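Local coordinates for stage II sporulation protein Q (Bacillus subtilis, PDB 3TUF) that forms with SpoIIIAH an intercellular channel between forespore and mother cell during sporulation and takes part in forespore engulfment, at residues D93-A107 / E138-S152. Sequence-based numbering, arbitrary orientation.
Sequences DFDVSASLSGTVVKA and EQGDKVKQNQVIGKS
Ser152 lays its CB over one face of the Phe94 ring, 3.5 Å from the ring centroid and displaced toward CE2, a CH-pi contact. With chi1 at 59°, Phe94 CG sits between backbone N and carbonyl carbon, which swings the ring back over the serine. Ser152 N donates nearly straight to Phe94 O (N-H...O 171°); Ser152 OG accepts a longer, more bent bond from Phe94 N (3.3 Å) and also bonds Asn163. A leucine for Phe94 has no ring face for Ser152 CB and would probably leave a gap between Ser152 and Val165. Lys151 and Asp95 run side by side; bends at chi3 and chi4 bring NZ to Asp95 OD1 (2.5 Å), a salt bridge. At the classic bulge, Val96 O accepts from both Ile149 N (2.7 Å) and Gly150 N. Val96 CG1 meets Ile149 CG1, and Ala98 CB rests on Val143 CG2 (3.8 Å). Gln145 donates from NE2 to Ser99 O (2.7 Å), which lies 25° out of the amide plane. Antiparallel pairing joins strand 95-97 to strand 148-151 and strand 102-110 to strand 142-143 within the M23-family domain; Val96 and Ile149 lie against Tyr129 of strand 125-132, and Phe94 against Val165 of strand 165-171.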
loop_
_atom_site.group_PDB
_atom_site.type_symbol
_atom_site.label_atom_id
_atom_site.label_comp_id
_atom_site.label_asym_id
_atom_site.label_seq_id
_atom_site.Cartn_x
_atom_site.Cartn_y
_atom_site.Cartn_z
ATOM N N ASP A 93 31.060 23.096 30.830
ATOM C CA ASP A 93 30.408 21.992 31.505
ATOM C C ASP A 93 29.527 22.509 32.607
ATOM O O ASP A 93 29.859 23.534 33.220
ATOM C CB ASP A 93 31.459 21.091 32.165
ATOM C CG ASP A 93 32.106 20.128 31.193
ATOM O OD1 ASP A 93 31.688 20.036 30.018
ATOM O OD2 ASP A 93 33.054 19.435 31.598
ATOM N N PHE A 94 28.443 21.809 32.919
ATOM C CA PHE A 94 27.694 22.220 34.070
ATOM C C PHE A 94 26.936 21.033 34.597
ATOM O O PHE A 94 26.799 19.991 33.904
ATOM C CB PHE A 94 26.746 23.354 33.663
ATOM C CG PHE A 94 25.744 22.967 32.532
ATOM C CD1 PHE A 94 24.492 22.381 32.872
ATOM C CD2 PHE A 94 26.052 23.191 31.155
ATOM C CE1 PHE A 94 23.575 21.967 31.866
ATOM C CE2 PHE A 94 25.163 22.827 30.156
ATOM C CZ PHE A 94 23.910 22.204 30.511
ATOM N N ASP A 95 26.422 21.140 35.803
ATOM C CA ASP A 95 25.938 19.942 36.459
ATOM C C ASP A 95 24.495 19.873 36.169
ATOM O O ASP A 95 23.803 20.882 36.248
ATOM C CB ASP A 95 26.200 19.995 37.961
ATOM C CG ASP A 95 27.742 20.148 38.304
ATOM O OD1 ASP A 95 28.521 19.166 38.085
ATOM O OD2 ASP A 95 28.163 21.229 38.788
ATOM N N VAL A 96 24.049 18.689 35.777
ATOM C CA VAL A 96 22.639 18.417 35.576
ATOM C C VAL A 96 22.025 17.751 36.810
ATOM O O VAL A 96 22.687 16.916 37.453
ATOM C CB VAL A 96 22.570 17.428 34.456
ATOM C CG1 VAL A 96 21.146 16.668 34.368
ATOM C CG2 VAL A 96 23.046 18.085 33.168
ATOM N N SER A 97 20.768 18.055 37.122
ATOM C CA SER A 97 20.140 17.460 38.299
ATOM C C SER A 97 18.711 17.087 38.080
ATOM O O SER A 97 18.044 17.582 37.182
ATOM C CB SER A 97 20.199 18.425 39.477
ATOM O OG SER A 97 19.764 19.688 39.068
ATOM N N ALA A 98 18.218 16.237 38.950
ATOM C CA ALA A 98 16.922 15.660 38.736
ATOM C C ALA A 98 15.871 16.760 38.870
ATOM O O ALA A 98 15.844 17.548 39.837
ATOM C CB ALA A 98 16.672 14.514 39.695
ATOM N N SER A 99 15.058 16.837 37.823
ATOM C CA SER A 99 13.955 17.760 37.733
ATOM C C SER A 99 12.843 17.401 38.705
ATOM O O SER A 99 12.116 18.272 39.132
ATOM C CB SER A 99 13.413 17.709 36.315
ATOM O OG SER A 99 12.134 18.298 36.270
ATOM N N LEU A 100 12.694 16.115 39.011
ATOM C CA LEU A 100 11.754 15.659 40.018
ATOM C C LEU A 100 12.354 14.430 40.688
ATOM O O LEU A 100 13.275 13.816 40.154
ATOM C CB LEU A 100 10.422 15.254 39.391
ATOM C CG LEU A 100 9.484 16.278 38.715
ATOM C CD1 LEU A 100 8.572 15.548 37.787
ATOM C CD2 LEU A 100 8.649 17.119 39.687
ATOM N N SER A 101 11.819 14.062 41.850
ATOM C CA SER A 101 12.248 12.865 42.541
ATOM C C SER A 101 11.737 11.555 41.867
ATOM O O SER A 101 10.658 11.494 41.262
ATOM C CB SER A 101 11.839 12.976 43.999
ATOM O OG SER A 101 12.193 14.279 44.514
ATOM N N GLY A 102 12.530 10.497 41.937
ATOM C CA GLY A 102 12.104 9.258 41.332
ATOM C C GLY A 102 13.157 8.219 41.427
ATOM O O GLY A 102 14.045 8.307 42.268
ATOM N N THR A 103 13.062 7.233 40.554
ATOM C CA THR A 103 13.988 6.123 40.563
ATOM C C THR A 103 14.642 6.045 39.222
ATOM O O THR A 103 13.961 6.061 38.200
ATOM C CB THR A 103 13.251 4.836 40.758
ATOM O OG1 THR A 103 12.545 4.909 41.993
ATOM C CG2 THR A 103 14.226 3.682 40.798
ATOM N N VAL A 104 15.963 5.927 39.227
ATOM C CA VAL A 104 16.740 5.882 38.004
ATOM C C VAL A 104 16.466 4.559 37.351
ATOM O O VAL A 104 16.824 3.517 37.913
ATOM C CB VAL A 104 18.255 5.966 38.284
ATOM C CG1 VAL A 104 19.088 5.637 36.988
ATOM C CG2 VAL A 104 18.579 7.328 38.864
ATOM N N VAL A 105 15.817 4.568 36.188
ATOM C CA VAL A 105 15.568 3.304 35.554
ATOM C C VAL A 105 16.568 3.074 34.454
ATOM O O VAL A 105 16.670 1.998 33.956
ATOM C CB VAL A 105 14.101 3.142 35.103
ATOM C CG1 VAL A 105 13.203 2.972 36.350
ATOM C CG2 VAL A 105 13.635 4.326 34.216
ATOM N N LYS A 106 17.354 4.080 34.109
ATOM C CA LYS A 106 18.313 3.875 33.038
ATOM C C LYS A 106 19.512 4.774 33.186
ATOM O O LYS A 106 19.372 5.978 33.442
ATOM C CB LYS A 106 17.669 4.136 31.676
ATOM C CG LYS A 106 18.518 3.582 30.560
ATOM C CD LYS A 106 18.401 4.322 29.253
ATOM C CE LYS A 106 17.359 3.746 28.298
ATOM N NZ LYS A 106 17.827 4.086 26.931
ATOM N N ALA A 107 20.700 4.208 33.024
ATOM C CA ALA A 107 21.919 5.032 33.083
ATOM C C ALA A 107 23.032 4.398 32.276
ATOM O O ALA A 107 23.716 3.482 32.795
ATOM C CB ALA A 107 22.326 5.217 34.468
ATOM N N GLU A 138 23.276 5.377 39.009
ATOM C CA GLU A 138 23.202 4.109 38.281
ATOM C C GLU A 138 21.791 3.501 38.411
ATOM O O GLU A 138 21.039 3.817 39.371
ATOM C CB GLU A 138 24.234 3.117 38.820
ATOM C CG GLU A 138 23.825 2.542 40.176
ATOM C CD GLU A 138 24.909 1.690 40.800
ATOM O OE1 GLU A 138 25.585 0.930 40.075
ATOM O OE2 GLU A 138 25.089 1.771 42.026
ATOM N N GLN A 139 21.432 2.631 37.473
ATOM C CA GLN A 139 20.128 1.980 37.525
ATOM C C GLN A 139 19.738 1.564 38.971
ATOM O O GLN A 139 20.545 0.981 39.691
ATOM C CB GLN A 139 20.146 0.756 36.625
ATOM C CG GLN A 139 19.014 0.774 35.678
ATOM C CD GLN A 139 18.735 -0.584 35.142
ATOM O OE1 GLN A 139 19.548 -1.146 34.403
ATOM N NE2 GLN A 139 17.585 -1.146 35.516
ATOM N N GLY A 140 18.512 1.881 39.390
ATOM C CA GLY A 140 18.044 1.541 40.745
ATOM C C GLY A 140 18.265 2.640 41.795
ATOM O O GLY A 140 17.607 2.627 42.868
ATOM N N ASP A 141 19.188 3.584 41.541
ATOM C CA ASP A 141 19.338 4.733 42.448
ATOM C C ASP A 141 17.985 5.467 42.584
ATOM O O ASP A 141 17.295 5.685 41.577
ATOM C CB ASP A 141 20.455 5.682 41.962
ATOM C CG ASP A 141 21.868 5.122 42.212
ATOM O OD1 ASP A 141 21.954 4.141 42.966
ATOM O OD2 ASP A 141 22.885 5.649 41.671
ATOM N N LYS A 142 17.573 5.773 43.816
ATOM C CA LYS A 142 16.463 6.683 44.097
ATOM C C LYS A 142 17.088 8.053 44.083
ATOM O O LYS A 142 18.044 8.228 44.800
ATOM C CB LYS A 142 16.023 6.489 45.545
ATOM C CG LYS A 142 14.778 5.719 45.743
ATOM C CD LYS A 142 15.037 4.251 45.618
ATOM C CE LYS A 142 13.916 3.651 44.767
ATOM N NZ LYS A 142 13.361 2.376 45.310
ATOM N N VAL A 143 16.601 9.026 43.317
ATOM C CA VAL A 143 17.126 10.403 43.458
ATOM C C VAL A 143 16.062 11.341 43.968
ATOM O O VAL A 143 14.848 11.053 43.848
ATOM C CB VAL A 143 17.700 10.995 42.135
ATOM C CG1 VAL A 143 18.962 10.256 41.707
ATOM C CG2 VAL A 143 16.697 10.947 41.045
ATOM N N LYS A 144 16.514 12.453 44.535
ATOM C CA LYS A 144 15.629 13.525 44.972
ATOM C C LYS A 144 15.760 14.718 43.996
ATOM O O LYS A 144 16.765 14.851 43.266
ATOM C CB LYS A 144 15.811 13.889 46.502
ATOM C CG LYS A 144 17.264 13.848 46.992
ATOM C CD LYS A 144 17.532 13.684 48.547
ATOM C CE LYS A 144 19.044 13.293 48.895
ATOM N NZ LYS A 144 20.166 14.219 48.413
ATOM N N GLN A 145 14.695 15.535 43.946
ATOM C CA GLN A 145 14.627 16.723 43.126
ATOM C C GLN A 145 15.855 17.607 43.377
ATOM O O GLN A 145 16.182 17.837 44.505
ATOM C CB GLN A 145 13.350 17.461 43.499
ATOM C CG GLN A 145 13.224 18.778 42.778
ATOM C CD GLN A 145 11.800 19.316 42.646
ATOM O OE1 GLN A 145 11.094 19.510 43.646
ATOM N NE2 GLN A 145 11.383 19.593 41.401
ATOM N N ASN A 146 16.547 18.062 42.335
ATOM C CA ASN A 146 17.787 18.891 42.428
ATOM C C ASN A 146 19.065 18.164 42.786
ATOM O O ASN A 146 20.169 18.765 42.914
ATOM C CB ASN A 146 17.602 20.115 43.328
ATOM C CG ASN A 146 16.652 21.089 42.700
ATOM O OD1 ASN A 146 15.473 21.178 43.079
ATOM N ND2 ASN A 146 17.118 21.750 41.642
ATOM N N GLN A 147 18.928 16.852 42.929
ATOM C CA GLN A 147 20.074 16.040 43.153
ATOM C C GLN A 147 20.817 15.871 41.854
ATOM O O GLN A 147 20.235 15.423 40.842
ATOM C CB GLN A 147 19.647 14.715 43.684
ATOM C CG GLN A 147 20.855 13.935 44.144
ATOM C CD GLN A 147 20.513 12.530 44.574
ATOM O OE1 GLN A 147 21.310 11.638 44.323
ATOM N NE2 GLN A 147 19.364 12.312 45.222
ATOM N N VAL A 148 22.091 16.253 41.867
ATOM C CA VAL A 148 22.894 16.197 40.653
ATOM C C VAL A 148 22.954 14.768 40.197
ATOM O O VAL A 148 23.126 13.846 41.021
ATOM C CB VAL A 148 24.319 16.693 40.879
ATOM C CG1 VAL A 148 25.273 16.144 39.821
ATOM C CG2 VAL A 148 24.327 18.254 40.898
ATOM N N ILE A 149 22.796 14.576 38.886
ATOM C CA ILE A 149 22.843 13.248 38.352
ATOM C C ILE A 149 23.813 13.107 37.208
ATOM O O ILE A 149 24.012 11.999 36.718
ATOM C CB ILE A 149 21.458 12.752 37.909
ATOM C CG1 ILE A 149 20.960 13.586 36.744
ATOM C CG2 ILE A 149 20.462 12.691 39.141
ATOM C CD1 ILE A 149 19.524 13.276 36.392
ATOM N N GLY A 150 24.421 14.198 36.775
ATOM C CA GLY A 150 25.459 14.041 35.746
ATOM C C GLY A 150 26.070 15.346 35.341
ATOM O O GLY A 150 25.862 16.338 36.047
ATOM N N LYS A 151 26.834 15.357 34.237
ATOM C CA LYS A 151 27.436 16.611 33.716
ATOM C C LYS A 151 27.062 16.804 32.247
ATOM O O LYS A 151 26.993 15.831 31.501
ATOM C CB LYS A 151 28.974 16.648 33.838
ATOM C CG LYS A 151 29.502 18.083 34.080
ATOM C CD LYS A 151 30.997 18.200 34.418
ATOM C CE LYS A 151 31.443 17.857 35.887
ATOM N NZ LYS A 151 30.559 18.494 36.897
ATOM N N SER A 152 26.839 18.056 31.839
ATOM C CA SER A 152 26.624 18.312 30.447
ATOM C C SER A 152 27.786 17.749 29.603
ATOM O O SER A 152 28.916 17.571 30.084
ATOM C CB SER A 152 26.539 19.802 30.215
ATOM O OG SER A 152 27.839 20.355 30.024
HETATM O O HOH W 1 23.051 1.982 35.359
#